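Local coordinates for protein taurocyamine kinase (Schistosoma mansoni, PDB 4WOD) that catalyses the reversible, magnesium-dependent transfer of phosphate from ATP to the guanidino compound taurocyamine, using a chain built of two similar kinase repeats, at residues Ser106-Leu110 and Asn111-Asn115; Val350-Gln353 and Glu354-Gly358. The protein carries 4 engineered substitutions. One frame throughout, in Å; residues are numbered along the deposited sequence.

Interaction 1 of 2, residues Ser106-Leu110 and Asn111-Asn115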
ATOM      1  N   SER A 106     -15.708  27.026  13.078  1.00 27.18           N
ATOM      2  CA  SER A 106     -15.568  26.169  14.242  1.00 25.16           C
ATOM      3  C   SER A 106     -15.487  24.689  13.876  1.00 26.99           C
ATOM      4  O   SER A 106     -16.334  24.172  13.152  1.00 32.81           O
ATOM      5  CB  SER A 106     -16.734  26.396  15.200  1.00 28.87           C
ATOM      6  OG  SER A 106     -16.656  25.504  16.288  1.00 36.12           O
ATOM      7  N   PHE A 107     -14.458  24.031  14.395  1.00 24.63           N
ATOM      8  CA  PHE A 107     -14.258  22.583  14.275  1.00 20.36           C
ATOM      9  C   PHE A 107     -14.339  21.894  15.634  1.00 18.83           C
ATOM     10  O   PHE A 107     -13.860  22.439  16.628  1.00 23.54           O
ATOM     11  CB  PHE A 107     -12.888  22.290  13.679  1.00 16.39           C
ATOM     12  CG  PHE A 107     -12.743  22.723  12.266  1.00 18.76           C
ATOM     13  CD1 PHE A 107     -13.367  22.011  11.245  1.00 18.31           C
ATOM     14  CD2 PHE A 107     -11.989  23.826  11.949  1.00 20.52           C
ATOM     15  CE1 PHE A 107     -13.229  22.404   9.936  1.00 20.85           C
ATOM     16  CE2 PHE A 107     -11.846  24.226  10.633  1.00 21.58           C
ATOM     17  CZ  PHE A 107     -12.463  23.521   9.631  1.00 19.94           C
ATOM     18  N   THR A 108     -14.874  20.679  15.679  1.00 21.69           N
ATOM     19  CA  THR A 108     -14.925  19.958  16.946  1.00 23.18           C
ATOM     20  C   THR A 108     -13.497  19.699  17.413  1.00 21.72           C
ATOM     21  O   THR A 108     -12.580  19.574  16.591  1.00 20.15           O
ATOM     22  CB  THR A 108     -15.718  18.622  16.841  1.00 21.94           C
ATOM     23  OG1 THR A 108     -15.160  17.807  15.800  1.00 24.15           O
ATOM     24  CG2 THR A 108     -17.181  18.897  16.535  1.00 22.86           C
ATOM     25  N   ASP A 109     -13.292  19.670  18.727  1.00 18.52           N
ATOM     26  CA  ASP A 109     -11.977  19.360  19.262  1.00 21.93           C
ATOM     27  C   ASP A 109     -11.655  17.916  18.904  1.00 21.58           C
ATOM     28  O   ASP A 109     -12.488  17.032  19.123  1.00 18.28           O
ATOM     29  CB  ASP A 109     -11.920  19.554  20.772  1.00 21.70           C
ATOM     30  CG  ASP A 109     -10.499  19.508  21.296  1.00 23.92           C
ATOM     31  OD1 ASP A 109      -9.908  18.407  21.290  1.00 22.87           O
ATOM     32  OD2 ASP A 109      -9.963  20.577  21.695  1.00 32.31           O
ATOM     33  N   LEU A 110     -10.455  17.661  18.376  1.00 14.76           N
ATOM     34  CA  LEU A 110     -10.168  16.325  17.853  1.00 14.64           C
ATOM     35  C   LEU A 110     -10.010  15.271  18.949  1.00 15.72           C
ATOM     36  O   LEU A 110     -10.065  14.062  18.676  1.00 18.20           O
ATOM     37  CB  LEU A 110      -8.917  16.366  16.957  1.00 16.87           C
ATOM     38  CG  LEU A 110      -9.270  16.891  15.562  1.00 15.47           C
ATOM     39  CD1 LEU A 110      -8.042  17.094  14.648  1.00 15.94           C
ATOM     40  CD2 LEU A 110     -10.293  15.971  14.903  1.00 16.85           C
ATOM     41  N   ASN A 111      -9.825  15.703  20.191  1.00 18.24           N
ATOM     42  CA  ASN A 111      -9.733  14.738  21.268  1.00 14.27           C
ATOM     43  C   ASN A 111     -11.105  14.201  21.690  1.00 17.63           C
ATOM     44  O   ASN A 111     -11.199  13.278  22.503  1.00 21.18           O
ATOM     45  CB  ASN A 111      -8.981  15.338  22.453  1.00 18.67           C
ATOM     46  CG  ASN A 111      -7.533  14.926  22.436  1.00 20.77           C
ATOM     47  OD1 ASN A 111      -7.208  13.852  21.920  1.00 20.23           O
ATOM     48  ND2 ASN A 111      -6.656  15.775  22.940  1.00 19.02           N
ATOM     49  N   THR A 112     -12.159  14.748  21.097  1.00 16.97           N
ATOM     50  CA  THR A 112     -13.495  14.176  21.258  1.00 19.59           C
ATOM     51  C   THR A 112     -13.507  12.698  20.834  1.00 20.44           C
ATOM     52  O   THR A 112     -14.251  11.900  21.378  1.00 16.74           O
ATOM     53  CB  THR A 112     -14.540  14.962  20.433  1.00 19.14           C
ATOM     54  OG1 THR A 112     -14.493  16.349  20.800  1.00 20.11           O
ATOM     55  CG2 THR A 112     -15.955  14.418  20.661  1.00 18.44           C
ATOM     56  N   TYR A 113     -12.645  12.338  19.882  1.00 19.18           N
ATOM     57  CA  TYR A 113     -12.657  10.993  19.306  1.00 16.05           C
ATOM     58  C   TYR A 113     -11.623  10.083  19.959  1.00 23.04           C
ATOM     59  O   TYR A 113     -10.641   9.660  19.336  1.00 21.61           O
ATOM     60  CB  TYR A 113     -12.480  11.109  17.778  1.00 18.52           C
ATOM     61  CG  TYR A 113     -13.378  12.205  17.285  1.00 18.59           C
ATOM     62  CD1 TYR A 113     -14.765  12.061  17.321  1.00 18.03           C
ATOM     63  CD2 TYR A 113     -12.856  13.422  16.887  1.00 21.28           C
ATOM     64  CE1 TYR A 113     -15.588  13.088  16.934  1.00 18.58           C
ATOM     65  CE2 TYR A 113     -13.672  14.454  16.496  1.00 18.96           C
ATOM     66  CZ  TYR A 113     -15.033  14.286  16.522  1.00 23.46           C
ATOM     67  OH  TYR A 113     -15.832  15.327  16.129  1.00 17.79           O
ATOM     68  N   GLY A 114     -11.857   9.788  21.238  1.00 15.77           N
ATOM     69  CA  GLY A 114     -11.038   8.837  21.957  1.00 21.21           C
ATOM     70  C   GLY A 114      -9.903   9.409  22.774  1.00 16.49           C
ATOM     71  O   GLY A 114      -9.165   8.651  23.385  1.00 19.01           O
ATOM     72  N   ASN A 115      -9.770  10.732  22.794  1.00 17.92           N
ATOM     73  CA  ASN A 115      -8.674  11.408  23.496  1.00 15.84           C
ATOM     74  C   ASN A 115      -7.296  10.855  23.114  1.00 18.03           C
ATOM     75  O   ASN A 115      -6.503  10.475  23.973  1.00 16.68           O
ATOM     76  CB  ASN A 115      -8.865  11.322  25.009  1.00 22.66           C
ATOM     77  CG  ASN A 115      -7.963  12.285  25.756  1.00 27.91           C
ATOM     78  OD1 ASN A 115      -7.653  13.368  25.253  1.00 26.66           O
ATOM     79  ND2 ASN A 115      -7.520  11.892  26.945  1.00 24.85           N
TER
HETATM   80  O   HOH W   1      -7.898  18.811  23.317  1.00 24.34           O
HETATM   81  O   HOH W   2      -8.673  11.796  19.821  1.00 15.80           O

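Interaction 2 of 2, residues Val350-Gln353 and Glu354-Gly358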
ATOM      1  N   VAL A 350     -10.939   4.113  17.658  1.00 19.90           N
ATOM      2  CA  VAL A 350     -11.789   3.848  18.822  1.00 13.50           C
ATOM      3  C   VAL A 350     -12.625   2.590  18.589  1.00 18.28           C
ATOM      4  O   VAL A 350     -12.722   1.735  19.472  1.00 25.11           O
ATOM      5  CB  VAL A 350     -12.695   5.053  19.128  1.00 18.13           C
ATOM      6  CG1 VAL A 350     -13.790   4.664  20.125  1.00 23.11           C
ATOM      7  CG2 VAL A 350     -11.862   6.194  19.675  1.00 17.90           C
ATOM      8  N   MET A 351     -13.192   2.459  17.395  1.00 16.15           N
ATOM      9  CA  MET A 351     -13.991   1.287  17.055  1.00 22.74           C
ATOM     10  C   MET A 351     -13.140   0.029  17.099  1.00 20.50           C
ATOM     11  O   MET A 351     -13.562  -0.988  17.649  1.00 18.83           O
ATOM     12  CB  MET A 351     -14.642   1.436  15.677  1.00 17.06           C
ATOM     13  CG  MET A 351     -15.784   2.441  15.624  1.00 23.74           C
ATOM     14  SD  MET A 351     -16.471   2.658  13.965  1.00 37.23           S
ATOM     15  CE  MET A 351     -15.499   4.013  13.369  1.00 30.43           C
ATOM     16  N   LEU A 352     -11.940   0.100  16.534  1.00 17.97           N
ATOM     17  CA  LEU A 352     -11.028  -1.041  16.576  1.00 18.08           C
ATOM     18  C   LEU A 352     -10.709  -1.451  18.002  1.00 19.57           C
ATOM     19  O   LEU A 352     -10.739  -2.639  18.335  1.00 20.17           O
ATOM     20  CB  LEU A 352      -9.725  -0.728  15.838  1.00 12.39           C
ATOM     21  CG  LEU A 352      -9.757  -0.560  14.319  1.00 20.78           C
ATOM     22  CD1 LEU A 352      -8.477   0.122  13.850  1.00 14.11           C
ATOM     23  CD2 LEU A 352      -9.953  -1.926  13.576  1.00 14.14           C
ATOM     24  N   GLN A 353     -10.390  -0.469  18.844  1.00 19.97           N
ATOM     25  CA  GLN A 353     -10.020  -0.744  20.220  1.00 20.97           C
ATOM     26  C   GLN A 353     -11.169  -1.459  20.920  1.00 20.81           C
ATOM     27  O   GLN A 353     -10.940  -2.433  21.632  1.00 21.26           O
ATOM     28  CB  GLN A 353      -9.624   0.551  20.966  1.00 22.18           C
ATOM     29  CG  GLN A 353      -8.285   1.144  20.498  1.00 26.66           C
ATOM     30  CD  GLN A 353      -7.087   0.237  20.782  1.00 33.30           C
ATOM     31  OE1 GLN A 353      -7.151  -0.650  21.638  1.00 42.34           O
ATOM     32  NE2 GLN A 353      -5.992   0.455  20.057  1.00 27.63           N
ATOM     33  N   GLU A 354     -12.401  -1.022  20.670  1.00 18.82           N
ATOM     34  CA  GLU A 354     -13.566  -1.652  21.301  1.00 22.76           C
ATOM     35  C   GLU A 354     -13.929  -3.036  20.716  1.00 20.70           C
ATOM     36  O   GLU A 354     -14.173  -3.986  21.469  1.00 23.90           O
ATOM     37  CB  GLU A 354     -14.774  -0.719  21.213  1.00 22.27           C
ATOM     38  CG  GLU A 354     -14.586   0.573  22.006  1.00 31.50           C
ATOM     39  CD  GLU A 354     -14.318   0.308  23.493  1.00 41.44           C
ATOM     40  OE1 GLU A 354     -15.051  -0.510  24.093  1.00 43.36           O
ATOM     41  OE2 GLU A 354     -13.348   0.882  24.047  1.00 45.95           O
ATOM     42  N   TYR A 355     -13.954  -3.149  19.393  1.00 15.45           N
ATOM     43  CA  TYR A 355     -14.376  -4.393  18.732  1.00 20.04           C
ATOM     44  C   TYR A 355     -13.396  -5.537  18.994  1.00 19.93           C
ATOM     45  O   TYR A 355     -13.783  -6.702  18.929  1.00 19.58           O
ATOM     46  CB  TYR A 355     -14.527  -4.184  17.225  1.00 16.74           C
ATOM     47  CG  TYR A 355     -15.466  -5.151  16.539  1.00 21.82           C
ATOM     48  CD1 TYR A 355     -16.836  -5.090  16.768  1.00 19.97           C
ATOM     49  CD2 TYR A 355     -14.992  -6.103  15.643  1.00 19.41           C
ATOM     50  CE1 TYR A 355     -17.695  -5.948  16.154  1.00 19.26           C
ATOM     51  CE2 TYR A 355     -15.859  -6.976  15.008  1.00 22.06           C
ATOM     52  CZ  TYR A 355     -17.213  -6.892  15.273  1.00 22.09           C
ATOM     53  OH  TYR A 355     -18.101  -7.731  14.654  1.00 19.42           O
ATOM     54  N   ASN A 356     -12.153  -5.210  19.346  1.00 19.35           N
ATOM     55  CA  ASN A 356     -11.115  -6.237  19.477  1.00 21.62           C
ATOM     56  C   ASN A 356     -10.655  -6.441  20.909  1.00 21.25           C
ATOM     57  O   ASN A 356      -9.649  -7.094  21.156  1.00 20.76           O
ATOM     58  CB  ASN A 356      -9.920  -5.903  18.581  1.00 19.76           C
ATOM     59  CG  ASN A 356     -10.280  -5.962  17.095  1.00 20.03           C
ATOM     60  OD1 ASN A 356     -10.296  -7.031  16.485  1.00 22.80           O
ATOM     61  ND2 ASN A 356     -10.598  -4.815  16.520  1.00 21.13           N
ATOM     62  N   LYS A 357     -11.413  -5.887  21.850  1.00 20.63           N
ATOM     63  CA  LYS A 357     -11.159  -6.101  23.272  1.00 23.60           C
ATOM     64  C   LYS A 357     -11.206  -7.611  23.522  1.00 22.33           C
ATOM     65  O   LYS A 357     -12.154  -8.273  23.124  1.00 22.89           O
ATOM     66  CB  LYS A 357     -12.218  -5.389  24.127  1.00 23.73           C
ATOM     67  CG  LYS A 357     -11.686  -4.414  25.146  1.00 34.06           C
ATOM     68  CD  LYS A 357     -12.761  -4.050  26.189  1.00 36.55           C
ATOM     69  CE  LYS A 357     -12.756  -5.064  27.350  1.00 39.22           C
ATOM     70  NZ  LYS A 357     -13.709  -4.751  28.485  1.00 42.99           N
ATOM     71  N   GLY A 358     -10.180  -8.168  24.133  1.00 21.46           N
ATOM     72  CA  GLY A 358     -10.249  -9.567  24.496  1.00 21.70           C
ATOM     73  C   GLY A 358      -9.710 -10.530  23.467  1.00 20.49           C
ATOM     74  O   GLY A 358      -9.548 -11.725  23.767  1.00 18.80           O
TER

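Interaction 1 of 2, residues Ser106-Leu110 and Asn111-Asn115
T108 and Y113 meet through their hydroxyls, OG1 of T108 standing 2.6 Å from OH of Y113 at the edge of the phenol ring, and either may donate. The chi1 of T108 (55°) tucks OG1 between its own backbone N and carbonyl carbon, facing the phenol, while the two side chains run nearly perpendicular. One face of the Y113 ring carries CB of the adjoining T112, 3.9 Å above its centre.

Two donors of T112 grip the carbonyl O of D109. OG1 of T112 lies 2.7 Å from O of D109 and only 18° from the carbonyl plane, whereas N of T112, 3.0 Å from O of D109, sits well above the plane. The D109 side chain turns forward to take the next amide: its OD1 receives N of N111 at 2.9 Å through the anti lone pair. This bond from the amide two residues on closes an Asx turn at the start of the 3-10 segment. A water donates to OD1 of D109 and accepts a weak bond from ND2 of N111, and OD1 of N111 takes the amide of V117.

Y113 then centres an inverse gamma turn leading toward strand 117-126. L110 packs on H339 and Y113 on L346 and E347, laying this loop along helix 331-355, while L110 also pairs through its backbone with G234, just before helix 236-251.

Interaction 2 of 2, residues Val350-Gln353 and Glu354-Gly358
With chi1 at -66°, the side chain of N356 folds back beside its own backbone N, and chi2 of -82° turns the amide so that ND2 faces the carbonyl O of L352 one turn earlier. ND2 of N356 donates to O of L352 at 2.8 Å in a fairly straight bond, 166° at the hydrogen. L352 O lies almost in the amide plane of N356, and ND2 lies close to the carbonyl plane of L352. Backbone N of N356 reaches O of L352 at 3.1 Å, but weakly, in a bent bond. The asparagine therefore reinforces, through its side chain, the final i to i+4 link of a helix whose regular backbone angles stop at this residue.

Upstream, two ordinary helical bonds remain: N of E354 to O of V350 at 3.0 Å, and N of Y355 to O of M351 at 2.8 Å. E354 holds CG beside its backbone N, 3.4 Å from O of V350. L352 and N356 run alongside each other in the same direction, CD2 of L352 coming 4.2 Å from ND2 of N356.

The amide of N356 has further partners: ND2 also donates to O of V366, and OD1 accepts from R402, which bonds O of Y355 as well. OH of Y355 is hydrogen-bonded to D399. Thus the C-terminal end of helix 331-355 is tied to V366 and to D399 and R402, which lie just beyond helix 392-398, while L352 and Q353 rest on helix 285-288.

Interaction 1 comes first along the chain, in the loop between helix 74-84 and strand 117-126; interaction 2 follows at the C-terminal end of helix 331-355. Their centres lie 19 Å apart, yet they touch, CA of G114 packing at 3.6 Å against CG2 of V350. Helix 331-355 connects them: the loop 106-115 lies along it, and 350-358 forms its last turn and exit. Both belong to the first of the two approximate repeats. Interaction 1 leads into the central strand region of the first antiparallel sheet, where ATP-binding residues are predicted, whereas interaction 2 faces the second repeat and forms part of the junction between the two kinase units.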